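Local coordinates for protein CalS10 (Micromonospora echinospora, PDB 6UK5) that probably methylates an amino sugar during calicheamicin biosynthesis, using S-adenosylmethionine as the methyl donor, at residues E154-P159 and R190-E195; L121-N126 and T242-F247; Y26-R31 and V172-R177; P20-V25 and M194-L199. All coordinates share one frame; numbering follows the deposited sequence.

Contact 1: residues E154-P159 and R190-E195; sequences EPWWFP and RVTRME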
# COMPACT_ATOMS: atom_id res chain seq x y z
N GLU A 154 29.91 0.35 3.56
CA GLU A 154 28.86 -0.13 4.45
C GLU A 154 28.53 -1.57 4.06
O GLU A 154 27.93 -1.79 2.99
CB GLU A 154 27.62 0.75 4.34
CG GLU A 154 26.53 0.40 5.35
CD GLU A 154 25.26 1.19 5.13
OE1 GLU A 154 25.27 2.11 4.29
OE2 GLU A 154 24.25 0.88 5.79
N PRO A 155 28.89 -2.57 4.87
CA PRO A 155 28.63 -3.96 4.49
C PRO A 155 27.25 -4.42 4.91
O PRO A 155 26.61 -3.87 5.81
CB PRO A 155 29.72 -4.72 5.26
CG PRO A 155 29.84 -3.94 6.53
CD PRO A 155 29.62 -2.48 6.15
N TRP A 156 26.78 -5.47 4.23
CA TRP A 156 25.58 -6.17 4.66
C TRP A 156 25.90 -7.17 5.76
O TRP A 156 26.88 -7.92 5.68
CB TRP A 156 24.96 -6.90 3.46
CG TRP A 156 23.80 -7.79 3.79
CD1 TRP A 156 23.72 -9.13 3.56
CD2 TRP A 156 22.56 -7.41 4.41
NE1 TRP A 156 22.51 -9.62 4.00
CE2 TRP A 156 21.78 -8.58 4.52
CE3 TRP A 156 22.03 -6.21 4.88
CZ2 TRP A 156 20.50 -8.58 5.08
CZ3 TRP A 156 20.76 -6.21 5.43
CH2 TRP A 156 20.01 -7.38 5.53
N TRP A 157 25.06 -7.17 6.79
CA TRP A 157 25.08 -8.17 7.85
C TRP A 157 23.64 -8.63 8.02
O TRP A 157 22.71 -7.94 7.59
CB TRP A 157 25.62 -7.66 9.19
CG TRP A 157 27.00 -7.07 9.20
CD1 TRP A 157 27.35 -5.80 9.60
CD2 TRP A 157 28.22 -7.70 8.77
NE1 TRP A 157 28.71 -5.62 9.47
CE2 TRP A 157 29.26 -6.76 8.96
CE3 TRP A 157 28.53 -8.96 8.25
CZ2 TRP A 157 30.59 -7.05 8.64
CZ3 TRP A 157 29.85 -9.24 7.94
CH2 TRP A 157 30.86 -8.30 8.14
N PHE A 158 23.45 -9.78 8.63
CA PHE A 158 22.07 -10.18 8.86
C PHE A 158 21.52 -9.48 10.10
O PHE A 158 22.14 -9.54 11.16
CB PHE A 158 21.97 -11.70 9.05
CG PHE A 158 22.31 -12.49 7.83
CD1 PHE A 158 21.57 -12.34 6.67
CD2 PHE A 158 23.34 -13.41 7.84
CE1 PHE A 158 21.86 -13.08 5.54
CE2 PHE A 158 23.64 -14.15 6.71
CZ PHE A 158 22.90 -13.99 5.56
N PRO A 159 20.37 -8.81 10.00
CA PRO A 159 19.70 -8.31 11.21
C PRO A 159 19.62 -9.42 12.25
O PRO A 159 19.57 -10.61 11.92
CB PRO A 159 18.33 -7.89 10.71
CG PRO A 159 18.60 -7.43 9.31
CD PRO A 159 19.73 -8.28 8.78
N ARG A 190 24.95 -17.35 3.00
CA ARG A 190 25.22 -15.92 2.93
C ARG A 190 24.30 -15.18 1.97
O ARG A 190 24.45 -13.97 1.80
CB ARG A 190 26.69 -15.68 2.54
CG ARG A 190 27.19 -16.56 1.41
CD ARG A 190 28.63 -16.26 0.97
NE ARG A 190 29.56 -16.17 2.09
CZ ARG A 190 30.86 -16.44 2.02
NH1 ARG A 190 31.40 -16.89 0.89
NH2 ARG A 190 31.63 -16.29 3.09
N VAL A 191 23.36 -15.88 1.34
CA VAL A 191 22.54 -15.31 0.28
C VAL A 191 21.17 -14.94 0.83
O VAL A 191 20.57 -15.70 1.60
CB VAL A 191 22.40 -16.30 -0.90
CG1 VAL A 191 21.60 -15.66 -2.04
CG2 VAL A 191 23.76 -16.80 -1.34
N THR A 192 20.69 -13.76 0.45
CA THR A 192 19.34 -13.31 0.79
C THR A 192 18.60 -13.08 -0.52
O THR A 192 19.10 -12.38 -1.41
CB THR A 192 19.35 -12.04 1.63
OG1 THR A 192 20.43 -12.09 2.57
CG2 THR A 192 18.04 -11.91 2.39
N ARG A 193 17.41 -13.66 -0.65
CA ARG A 193 16.61 -13.55 -1.87
C ARG A 193 15.55 -12.49 -1.64
O ARG A 193 14.57 -12.73 -0.93
CB ARG A 193 15.98 -14.88 -2.27
CG ARG A 193 15.21 -14.78 -3.58
CD ARG A 193 14.65 -16.11 -4.06
NE ARG A 193 13.61 -15.89 -5.06
CZ ARG A 193 12.36 -15.53 -4.75
NH1 ARG A 193 12.01 -15.36 -3.48
NH2 ARG A 193 11.46 -15.33 -5.71
N MET A 194 15.73 -11.33 -2.27
CA MET A 194 14.85 -10.19 -2.11
C MET A 194 13.81 -10.17 -3.23
O MET A 194 14.15 -10.03 -4.41
CB MET A 194 15.68 -8.91 -2.13
CG MET A 194 16.56 -8.72 -0.91
SD MET A 194 17.43 -7.14 -0.91
CE MET A 194 18.51 -7.37 -2.33
N GLU A 195 12.54 -10.34 -2.86
CA GLU A 195 11.42 -10.23 -3.78
C GLU A 195 10.59 -9.01 -3.40
O GLU A 195 10.06 -8.95 -2.28
CB GLU A 195 10.54 -11.49 -3.75
CG GLU A 195 9.51 -11.54 -4.87
CD GLU A 195 8.46 -12.60 -4.66
OE1 GLU A 195 8.70 -13.52 -3.85
OE2 GLU A 195 7.40 -12.53 -5.31
O HOH W 1 22.81 -12.11 2.24

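Contact 2: residues L121-N126 and T242-F247; sequences LFTAVN and TGRGLF. With SAM (S-adenosylmethionine), chain D; ACT (acetate ion), chain E.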
# COMPACT_ATOMS: atom_id res chain seq x y z
N LEU A 121 28.18 2.64 -0.33
CA LEU A 121 27.29 2.69 0.82
C LEU A 121 25.97 1.98 0.53
O LEU A 121 25.62 1.71 -0.62
CB LEU A 121 27.02 4.15 1.23
CG LEU A 121 28.24 5.06 1.26
CD1 LEU A 121 27.83 6.53 1.34
CD2 LEU A 121 29.18 4.71 2.41
N PHE A 122 25.25 1.70 1.62
CA PHE A 122 23.95 1.03 1.57
C PHE A 122 24.07 -0.35 0.93
O PHE A 122 23.26 -0.74 0.08
CB PHE A 122 22.91 1.89 0.85
CG PHE A 122 21.47 1.59 1.23
CD1 PHE A 122 21.16 0.89 2.38
CD2 PHE A 122 20.43 2.03 0.43
CE1 PHE A 122 19.85 0.63 2.73
CE2 PHE A 122 19.12 1.77 0.77
CZ PHE A 122 18.83 1.07 1.92
N THR A 123 25.10 -1.11 1.34
CA THR A 123 25.25 -2.51 0.96
C THR A 123 25.37 -2.69 -0.55
O THR A 123 24.94 -3.71 -1.10
CB THR A 123 24.10 -3.37 1.50
OG1 THR A 123 22.92 -3.14 0.72
CG2 THR A 123 23.82 -3.05 2.96
N ALA A 124 25.94 -1.71 -1.24
CA ALA A 124 26.04 -1.79 -2.69
C ALA A 124 26.95 -2.94 -3.12
O ALA A 124 26.65 -3.65 -4.09
CB ALA A 124 26.54 -0.47 -3.27
N VAL A 125 28.05 -3.15 -2.40
CA VAL A 125 28.99 -4.19 -2.78
C VAL A 125 28.38 -5.58 -2.66
O VAL A 125 28.80 -6.51 -3.35
CB VAL A 125 30.27 -4.08 -1.93
CG1 VAL A 125 30.03 -4.65 -0.53
CG2 VAL A 125 31.42 -4.82 -2.60
N ASN A 126 27.38 -5.74 -1.80
CA ASN A 126 26.79 -7.06 -1.57
C ASN A 126 25.78 -7.46 -2.63
O ASN A 126 25.12 -8.50 -2.47
CB ASN A 126 26.16 -7.10 -0.18
CG ASN A 126 27.17 -6.78 0.91
OD1 ASN A 126 27.27 -5.63 1.35
ND2 ASN A 126 27.93 -7.78 1.34
N THR A 242 23.02 3.16 10.57
CA THR A 242 22.17 2.17 9.93
C THR A 242 21.99 0.92 10.77
O THR A 242 20.94 0.26 10.67
CB THR A 242 22.76 1.78 8.57
OG1 THR A 242 24.05 1.18 8.75
CG2 THR A 242 22.91 3.01 7.67
N GLY A 243 22.98 0.58 11.60
CA GLY A 243 23.01 -0.68 12.32
C GLY A 243 24.05 -1.64 11.80
O GLY A 243 24.48 -2.53 12.55
N ARG A 244 24.47 -1.49 10.55
CA ARG A 244 25.40 -2.40 9.89
C ARG A 244 26.86 -1.99 10.04
O ARG A 244 27.73 -2.65 9.47
CB ARG A 244 25.07 -2.48 8.40
CG ARG A 244 23.65 -2.90 8.09
CD ARG A 244 23.38 -2.80 6.60
NE ARG A 244 23.08 -1.43 6.19
CZ ARG A 244 21.85 -0.90 6.19
NH1 ARG A 244 20.81 -1.62 6.58
NH2 ARG A 244 21.67 0.35 5.81
N GLY A 245 27.16 -0.94 10.79
CA GLY A 245 28.54 -0.54 10.93
C GLY A 245 29.09 -0.00 9.61
O GLY A 245 28.36 0.27 8.66
N LEU A 246 30.41 0.14 9.58
CA LEU A 246 31.07 0.81 8.47
C LEU A 246 32.55 0.45 8.48
O LEU A 246 33.22 0.62 9.50
CB LEU A 246 30.89 2.33 8.58
CG LEU A 246 30.91 3.17 7.31
CD1 LEU A 246 29.62 3.02 6.53
CD2 LEU A 246 31.15 4.63 7.69
N PHE A 247 33.06 -0.03 7.35
CA PHE A 247 34.49 -0.21 7.17
C PHE A 247 35.10 1.09 6.68
O PHE A 247 34.56 1.74 5.77
CB PHE A 247 34.79 -1.34 6.18
CG PHE A 247 34.63 -2.72 6.76
CD1 PHE A 247 35.56 -3.22 7.65
CD2 PHE A 247 33.55 -3.51 6.41
CE1 PHE A 247 35.42 -4.49 8.19
CE2 PHE A 247 33.39 -4.77 6.95
CZ PHE A 247 34.33 -5.27 7.84
N SAM D . 24.52 4.63 -2.77
CA SAM D . 23.24 4.14 -3.18
C SAM D . 22.09 4.65 -2.27
O SAM D . 22.25 4.59 -1.02
OXT SAM D . 21.08 5.08 -2.85
CB SAM D . 23.25 2.61 -3.21
CG SAM D . 22.12 2.15 -4.11
SD SAM D . 21.82 0.43 -3.67
CE SAM D . 20.15 0.22 -4.27
C5' SAM D . 22.75 -0.61 -4.86
C4' SAM D . 23.21 0.02 -6.18
O4' SAM D . 24.37 -0.68 -6.65
C3' SAM D . 22.17 -0.03 -7.30
O3' SAM D . 21.68 1.27 -7.61
C2' SAM D . 22.93 -0.62 -8.51
O2' SAM D . 22.75 0.15 -9.69
C1' SAM D . 24.39 -0.60 -8.06
N9 SAM D . 25.20 -1.70 -8.56
C8 SAM D . 25.00 -3.04 -8.38
N7 SAM D . 25.94 -3.80 -8.89
C5 SAM D . 26.83 -2.89 -9.44
C6 SAM D . 28.06 -3.05 -10.11
N6 SAM D . 28.60 -4.23 -10.40
N1 SAM D . 28.72 -1.93 -10.49
C2 SAM D . 28.17 -0.74 -10.23
N3 SAM D . 27.02 -0.47 -9.62
C4 SAM D . 26.39 -1.59 -9.24
C ACT E . 18.25 1.15 5.91
O ACT E . 19.15 2.04 5.92
OXT ACT E . 18.45 -0.08 6.05
CH3 ACT E . 16.80 1.62 5.70

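Contact 3: residues Y26-R31 and V172-R177; sequences YEAAYR and VREEGR. With SAM (S-adenosylmethionine), chain D.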
# COMPACT_ATOMS: atom_id res chain seq x y z
N TYR A 26 12.23 4.36 -5.50
CA TYR A 26 13.21 3.72 -4.62
C TYR A 26 13.50 4.54 -3.37
O TYR A 26 13.64 3.98 -2.28
CB TYR A 26 14.49 3.48 -5.43
CG TYR A 26 15.76 3.42 -4.62
CD1 TYR A 26 16.61 4.52 -4.56
CD2 TYR A 26 16.11 2.28 -3.92
CE1 TYR A 26 17.78 4.47 -3.83
CE2 TYR A 26 17.27 2.23 -3.19
CZ TYR A 26 18.11 3.32 -3.15
OH TYR A 26 19.27 3.27 -2.41
N GLU A 27 13.56 5.86 -3.49
CA GLU A 27 13.87 6.69 -2.32
C GLU A 27 12.66 6.85 -1.41
O GLU A 27 12.80 6.83 -0.18
CB GLU A 27 14.40 8.05 -2.76
CG GLU A 27 15.43 7.97 -3.88
CD GLU A 27 16.03 9.32 -4.20
OE1 GLU A 27 16.60 9.95 -3.29
OE2 GLU A 27 15.91 9.75 -5.37
N ALA A 28 11.48 7.05 -2.00
CA ALA A 28 10.26 7.21 -1.21
C ALA A 28 10.12 6.14 -0.14
O ALA A 28 9.72 6.43 1.00
CB ALA A 28 9.05 7.19 -2.14
N ALA A 29 10.44 4.89 -0.47
CA ALA A 29 10.22 3.80 0.47
C ALA A 29 11.14 3.90 1.68
O ALA A 29 10.69 3.88 2.83
CB ALA A 29 10.41 2.45 -0.23
N TYR A 30 12.45 4.02 1.44
CA TYR A 30 13.40 3.99 2.54
C TYR A 30 13.33 5.26 3.38
O TYR A 30 13.61 5.21 4.59
CB TYR A 30 14.80 3.76 1.98
CG TYR A 30 14.93 2.39 1.35
CD1 TYR A 30 15.02 1.25 2.14
CD2 TYR A 30 14.93 2.23 -0.03
CE1 TYR A 30 15.13 -0.01 1.57
CE2 TYR A 30 15.03 0.99 -0.61
CZ TYR A 30 15.13 -0.13 0.19
OH TYR A 30 15.23 -1.38 -0.39
N ARG A 31 12.97 6.39 2.78
CA ARG A 31 12.75 7.60 3.56
C ARG A 31 11.53 7.45 4.47
O ARG A 31 11.55 7.89 5.63
CB ARG A 31 12.59 8.81 2.65
CG ARG A 31 13.80 9.74 2.66
CD ARG A 31 13.54 11.03 1.89
NE ARG A 31 13.83 10.90 0.46
CZ ARG A 31 15.03 11.11 -0.08
NH1 ARG A 31 16.07 11.44 0.68
NH2 ARG A 31 15.19 10.97 -1.39
N VAL A 172 3.00 4.56 0.92
CA VAL A 172 3.19 6.00 1.00
C VAL A 172 2.12 6.62 0.13
O VAL A 172 1.92 6.20 -1.02
CB VAL A 172 4.60 6.43 0.55
CG1 VAL A 172 4.66 7.96 0.42
CG2 VAL A 172 5.66 5.93 1.52
N ARG A 173 1.42 7.62 0.66
CA ARG A 173 0.40 8.34 -0.09
C ARG A 173 0.96 9.72 -0.41
O ARG A 173 1.13 10.55 0.49
CB ARG A 173 -0.91 8.46 0.69
CG ARG A 173 -2.05 9.10 -0.13
CD ARG A 173 -2.39 8.19 -1.33
NE ARG A 173 -3.61 8.54 -2.06
CZ ARG A 173 -3.70 9.51 -2.96
NH1 ARG A 173 -2.64 10.26 -3.26
NH2 ARG A 173 -4.84 9.74 -3.58
N GLU A 174 1.25 9.96 -1.68
CA GLU A 174 1.70 11.26 -2.12
C GLU A 174 0.54 11.94 -2.84
O GLU A 174 -0.43 11.29 -3.25
CB GLU A 174 2.89 11.15 -3.07
CG GLU A 174 4.26 11.14 -2.42
CD GLU A 174 5.33 10.56 -3.33
OE1 GLU A 174 5.15 10.60 -4.57
OE2 GLU A 174 6.36 10.07 -2.80
N GLU A 175 0.65 13.25 -2.99
CA GLU A 175 -0.34 14.00 -3.76
C GLU A 175 -0.05 13.77 -5.24
O GLU A 175 1.00 14.18 -5.75
CB GLU A 175 -0.34 15.47 -3.37
CG GLU A 175 -0.95 15.71 -1.98
CD GLU A 175 -2.36 15.16 -1.85
OE1 GLU A 175 -3.09 15.19 -2.87
OE2 GLU A 175 -2.72 14.70 -0.75
N GLY A 176 -0.98 13.11 -5.91
CA GLY A 176 -0.87 12.73 -7.30
C GLY A 176 -0.46 11.29 -7.54
O GLY A 176 -0.52 10.83 -8.68
N ARG A 177 -0.03 10.57 -6.50
CA ARG A 177 0.25 9.14 -6.65
C ARG A 177 0.27 8.50 -5.27
O ARG A 177 0.62 9.14 -4.28
CB ARG A 177 1.56 8.87 -7.39
CG ARG A 177 2.81 9.33 -6.68
CD ARG A 177 4.02 8.69 -7.32
NE ARG A 177 5.21 8.84 -6.50
CZ ARG A 177 6.39 8.31 -6.80
NH1 ARG A 177 6.53 7.59 -7.90
NH2 ARG A 177 7.42 8.49 -6.00
N SAM D . 24.52 4.63 -2.77
CA SAM D . 23.24 4.14 -3.18
C SAM D . 22.09 4.65 -2.27
O SAM D . 22.25 4.59 -1.02
OXT SAM D . 21.08 5.08 -2.85
CB SAM D . 23.25 2.61 -3.21
CG SAM D . 22.12 2.15 -4.11
SD SAM D . 21.82 0.43 -3.67
CE SAM D . 20.15 0.22 -4.27
C5' SAM D . 22.75 -0.61 -4.86
C4' SAM D . 23.21 0.02 -6.18
O4' SAM D . 24.37 -0.68 -6.65
C3' SAM D . 22.17 -0.03 -7.30
O3' SAM D . 21.68 1.27 -7.61
C2' SAM D . 22.93 -0.62 -8.51
O2' SAM D . 22.75 0.15 -9.69
C1' SAM D . 24.39 -0.60 -8.06
N9 SAM D . 25.20 -1.70 -8.56
C8 SAM D . 25.00 -3.04 -8.38
N7 SAM D . 25.94 -3.80 -8.89
C5 SAM D . 26.83 -2.89 -9.44
C6 SAM D . 28.06 -3.05 -10.11
N6 SAM D . 28.60 -4.23 -10.40
N1 SAM D . 28.72 -1.93 -10.49
C2 SAM D . 28.17 -0.74 -10.23
N3 SAM D . 27.02 -0.47 -9.62
C4 SAM D . 26.39 -1.59 -9.24

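Contact 4: residues P20-V25 and M194-L199; sequences PEHAEV and MEERWL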
# COMPACT_ATOMS: atom_id res chain seq x y z
N PRO A 20 13.70 1.54 -14.45
CA PRO A 20 13.16 2.90 -14.40
C PRO A 20 12.05 3.06 -13.38
O PRO A 20 12.02 4.03 -12.62
CB PRO A 20 12.66 3.14 -15.83
CG PRO A 20 13.31 2.07 -16.66
CD PRO A 20 13.47 0.90 -15.75
N GLU A 21 11.11 2.11 -13.36
CA GLU A 21 10.04 2.14 -12.37
C GLU A 21 10.61 2.13 -10.95
O GLU A 21 10.22 2.94 -10.11
CB GLU A 21 9.10 0.95 -12.58
CG GLU A 21 8.00 1.21 -13.59
CD GLU A 21 7.24 -0.04 -13.98
OE1 GLU A 21 7.90 -1.06 -14.29
OE2 GLU A 21 5.99 -0.01 -13.97
N HIS A 22 11.55 1.22 -10.68
CA HIS A 22 12.13 1.12 -9.35
C HIS A 22 12.83 2.42 -8.96
O HIS A 22 12.70 2.88 -7.82
CB HIS A 22 13.12 -0.05 -9.29
CG HIS A 22 13.54 -0.42 -7.90
ND1 HIS A 22 14.70 -1.10 -7.64
CD2 HIS A 22 12.95 -0.20 -6.70
CE1 HIS A 22 14.81 -1.29 -6.33
NE2 HIS A 22 13.76 -0.76 -5.75
N ALA A 23 13.56 3.03 -9.89
CA ALA A 23 14.27 4.26 -9.58
C ALA A 23 13.32 5.37 -9.14
O ALA A 23 13.66 6.18 -8.28
CB ALA A 23 15.08 4.72 -10.80
N GLU A 24 12.12 5.39 -9.71
CA GLU A 24 11.17 6.46 -9.42
C GLU A 24 10.68 6.40 -7.97
O GLU A 24 10.45 7.45 -7.35
CB GLU A 24 9.99 6.37 -10.39
CG GLU A 24 8.96 7.47 -10.25
CD GLU A 24 7.66 7.13 -10.95
OE1 GLU A 24 7.69 6.26 -11.84
OE2 GLU A 24 6.63 7.74 -10.59
N VAL A 25 10.52 5.20 -7.43
CA VAL A 25 9.95 4.98 -6.11
C VAL A 25 10.98 4.56 -5.08
O VAL A 25 10.64 4.42 -3.90
CB VAL A 25 8.82 3.93 -6.17
CG1 VAL A 25 7.64 4.45 -6.99
CG2 VAL A 25 9.34 2.62 -6.74
N MET A 194 15.73 -11.33 -2.27
CA MET A 194 14.85 -10.19 -2.11
C MET A 194 13.81 -10.17 -3.23
O MET A 194 14.15 -10.03 -4.41
CB MET A 194 15.68 -8.91 -2.13
CG MET A 194 16.56 -8.72 -0.91
SD MET A 194 17.43 -7.14 -0.91
CE MET A 194 18.51 -7.37 -2.33
N GLU A 195 12.54 -10.34 -2.86
CA GLU A 195 11.42 -10.23 -3.78
C GLU A 195 10.59 -9.01 -3.40
O GLU A 195 10.06 -8.95 -2.28
CB GLU A 195 10.54 -11.49 -3.75
CG GLU A 195 9.51 -11.54 -4.87
CD GLU A 195 8.46 -12.60 -4.66
OE1 GLU A 195 8.70 -13.52 -3.85
OE2 GLU A 195 7.40 -12.53 -5.31
N GLU A 196 10.50 -8.04 -4.31
CA GLU A 196 9.70 -6.84 -4.09
C GLU A 196 8.58 -6.78 -5.12
O GLU A 196 8.79 -7.11 -6.29
CB GLU A 196 10.54 -5.57 -4.19
CG GLU A 196 11.22 -5.17 -2.90
CD GLU A 196 12.18 -4.01 -3.09
OE1 GLU A 196 12.67 -3.82 -4.22
OE2 GLU A 196 12.43 -3.28 -2.11
N ARG A 197 7.40 -6.35 -4.68
CA ARG A 197 6.26 -6.19 -5.58
C ARG A 197 5.57 -4.88 -5.25
O ARG A 197 5.11 -4.68 -4.12
CB ARG A 197 5.31 -7.37 -5.47
CG ARG A 197 5.89 -8.60 -6.15
CD ARG A 197 5.01 -9.81 -6.01
NE ARG A 197 4.25 -10.03 -7.23
CZ ARG A 197 3.64 -11.17 -7.55
NH1 ARG A 197 3.72 -12.22 -6.74
NH2 ARG A 197 2.97 -11.26 -8.69
N TRP A 198 5.49 -4.00 -6.24
CA TRP A 198 5.02 -2.63 -6.08
C TRP A 198 3.67 -2.43 -6.74
O TRP A 198 3.33 -3.10 -7.73
CB TRP A 198 6.02 -1.65 -6.70
CG TRP A 198 7.39 -1.71 -6.10
CD1 TRP A 198 8.34 -2.67 -6.31
CD2 TRP A 198 7.98 -0.76 -5.20
NE1 TRP A 198 9.48 -2.38 -5.60
CE2 TRP A 198 9.28 -1.21 -4.91
CE3 TRP A 198 7.53 0.43 -4.61
CZ2 TRP A 198 10.14 -0.52 -4.05
CZ3 TRP A 198 8.38 1.11 -3.76
CH2 TRP A 198 9.67 0.64 -3.49
N LEU A 199 2.89 -1.51 -6.19
CA LEU A 199 1.69 -0.98 -6.83
C LEU A 199 1.76 0.53 -6.82
O LEU A 199 1.89 1.14 -5.75
CB LEU A 199 0.42 -1.45 -6.11
CG LEU A 199 -0.04 -2.89 -6.31
CD1 LEU A 199 -1.23 -3.17 -5.40
CD2 LEU A 199 -0.42 -3.16 -7.76
O HOH W 2 13.85 -0.98 -2.61

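Contact 1: residues E154-P159 and R190-E195
Thr-192 turns its hydroxyl into the corner between the rings of Trp-156 and Phe-158. Here the loop that follows strand 149-153 of the Rossmann-like methyltransferase sheet meets the start of strand 191-202, which belongs to the second, largely antiparallel sheet. Phe-158 comes in edge-on: its CE1 lies 3.4 Å from Thr-192 OG1, near the ring plane, while CZ rests 4.0 Å from CA of Arg-190. With CG beside the backbone N and anti to the carbonyl carbon (chi1 -66°), the phenyl ring swings forward to the strand although its CB does not point there. Trp-156 runs roughly at right angles to Thr-192, and its NE1 stops 3.5 Å from Thr-192 OG1. The polar part passes through a water, which accepts a weak bond from Trp-156 NE1 at 3.1 Å. The same water is placed next to Arg-190 O and Thr-192 OG1, at distances too short to be taken literally. Outside the two segments, Arg-190 forms a salt bridge with Glu-222, and Arg-187 makes a cation-pi contact with Phe-158. The loop is also held near its start, where the backbone N of Trp-156 donates to Asn-126 OD1. On the strand, Thr-192 places CG2 anti to its backbone N, which leaves OG1 facing the two aromatic rings.

Contact 2: residues L121-N126 and T242-F247
The Phe-122 ring has polar groups at two parts of its rim: O of the S-adenosylmethionine carboxylate, 3.5 Å from CD2, and Arg-244 NH2, 3.5 Å from CD1, both near the ring plane. Phe-122 lines the cofactor pocket of this Rossmann-like methyltransferase from the loop after strand 115-120, while Arg-244, on the approach to strand 246-251, and a bound acetate lie at the other part of its rim. Tyr-30 meets this ring edge-to-face, and Lys-35 adds a cation-pi contact. The guanidinium of Arg-244, inclined by 42° to the phenyl ring, has the acetate at its own edge. NH1 donates to acetate OXT at 2.9 Å and NH2 to acetate O at 3.0 Å, a fork that probably records a crystallisation ion also bound by Lys-35. A leucine in place of Phe-122 would probably leave the cofactor carboxylate and the Arg-244 guanidinium without the flat rim that separates them. Arg-244 passes Thr-123 nearly at right angles, its CD 3.7 Å from CG2, and bends at chi3 (-81°); its NE is held by Glu-154. Deeper in, Leu-121 CD2 approaches Leu-246 CD1. Thr-242 and Arg-244 close an ST turn, Arg-244 N donating to Thr-242 OG1 at 3.2 Å.

Contact 3: residues Y26-R31 and V172-R177
Ala-28 points its CB from helix 20-32 at the end of a beta hairpin, where strands 165-174 and 177-188 are joined by the type II turn from Glu-174 to Arg-177. The methyl group faces the paired polar ends of the hairpin: Glu-174 OE2 is 4.0 Å away, and Ala-28 CB is 4.4 Å from Arg-177 NH2, oblique to the guanidinium. Glu-174 and Arg-177 both point toward the helix, and their ends are joined by a salt bridge in which Arg-177 NE donates to Glu-174 OE1 at 2.6 Å. The oxygen is met on its syn side, close to the guanidinium plane but 35° out of the carboxylate plane, so the two flat groups are not coplanar. Glu-174 is extended beyond CG, which carries its carboxylate out to the alanine. The other terminal nitrogen of the arginine, NH1, forms a salt bridge with Glu-24, one turn earlier on the same helix. Val-172 adds an apolar flank: CG2, anti to its carbonyl carbon, comes to 4.1 Å from the backbone O of Ala-28. Backbone bonds close the hairpin, the firmer one running from Glu-174 N to Arg-177 O at 2.8 Å. Elsewhere on the helix, Tyr-26 directs its ring into the cofactor pocket, where its OH donates to OXT of S-adenosylmethionine at 2.6 Å, with OXT lying in the ring plane at the edge.

Contact 4: residues P20-V25 and M194-L199
Glu-196 OE2 accepts from a water at 2.7 Å and also forms a salt bridge with Arg-181; the same water lies 3.1 Å from His-22 NE2, in the plane of the imidazole and at its edge. Here helix 20-32 packs on the largely antiparallel sheet at strand 191-202, the two short segments crossing at 76°. The carboxylate stands almost perpendicular to the His-22 ring, with OE1 3.6 Å from NE2, while ND1 on the far part of the imidazole accepts from the backbone N of Phe-18. Trp-198 supplies the apolar half. Val-25 CG2 sits over one face of its six-membered ring, a CH-pi contact 3.6 Å from the centroid, and Phe-209 stacks on the indole from the neighbouring strand. With CG1 of Val-25 anti to the carbonyl carbon (chi1 -65°), CG2 sits between the backbone N and the carbonyl carbon and faces the indole. An alanine here instead of Trp-198 would probably open a gap beneath Val-25 and leave the Phe-209 ring without its stacking partner. The His-22 ring meets the indole obliquely, its CD2 3.9 Å from Trp-198 CZ2.

Contacts 3 and 4 lie on the same helix, 20-32, with centres 11 Å apart, and are tied directly by a salt bridge of 2.7 Å between Arg-177 NH1 and Glu-24 OE2. Contacts 1 and 4 share Met-194 and Glu-195 on strand 191-202. Contacts 1 and 2 touch through Glu-154, whose OE2 lies 2.6 Å from Arg-244 NE in a salt bridge and whose OE1 takes a probable hydrogen bond of 2.7 Å from Phe-122 N, so one carboxylate of contact 1 meets both segments of contact 2. Contact 2 joins contact 3 at the methionine end of S-adenosylmethionine, where Phe-122 CD2 is 3.3 Å from Tyr-26 OH. The pocket thus draws on both the Rossmann-like core and the N-terminal helix.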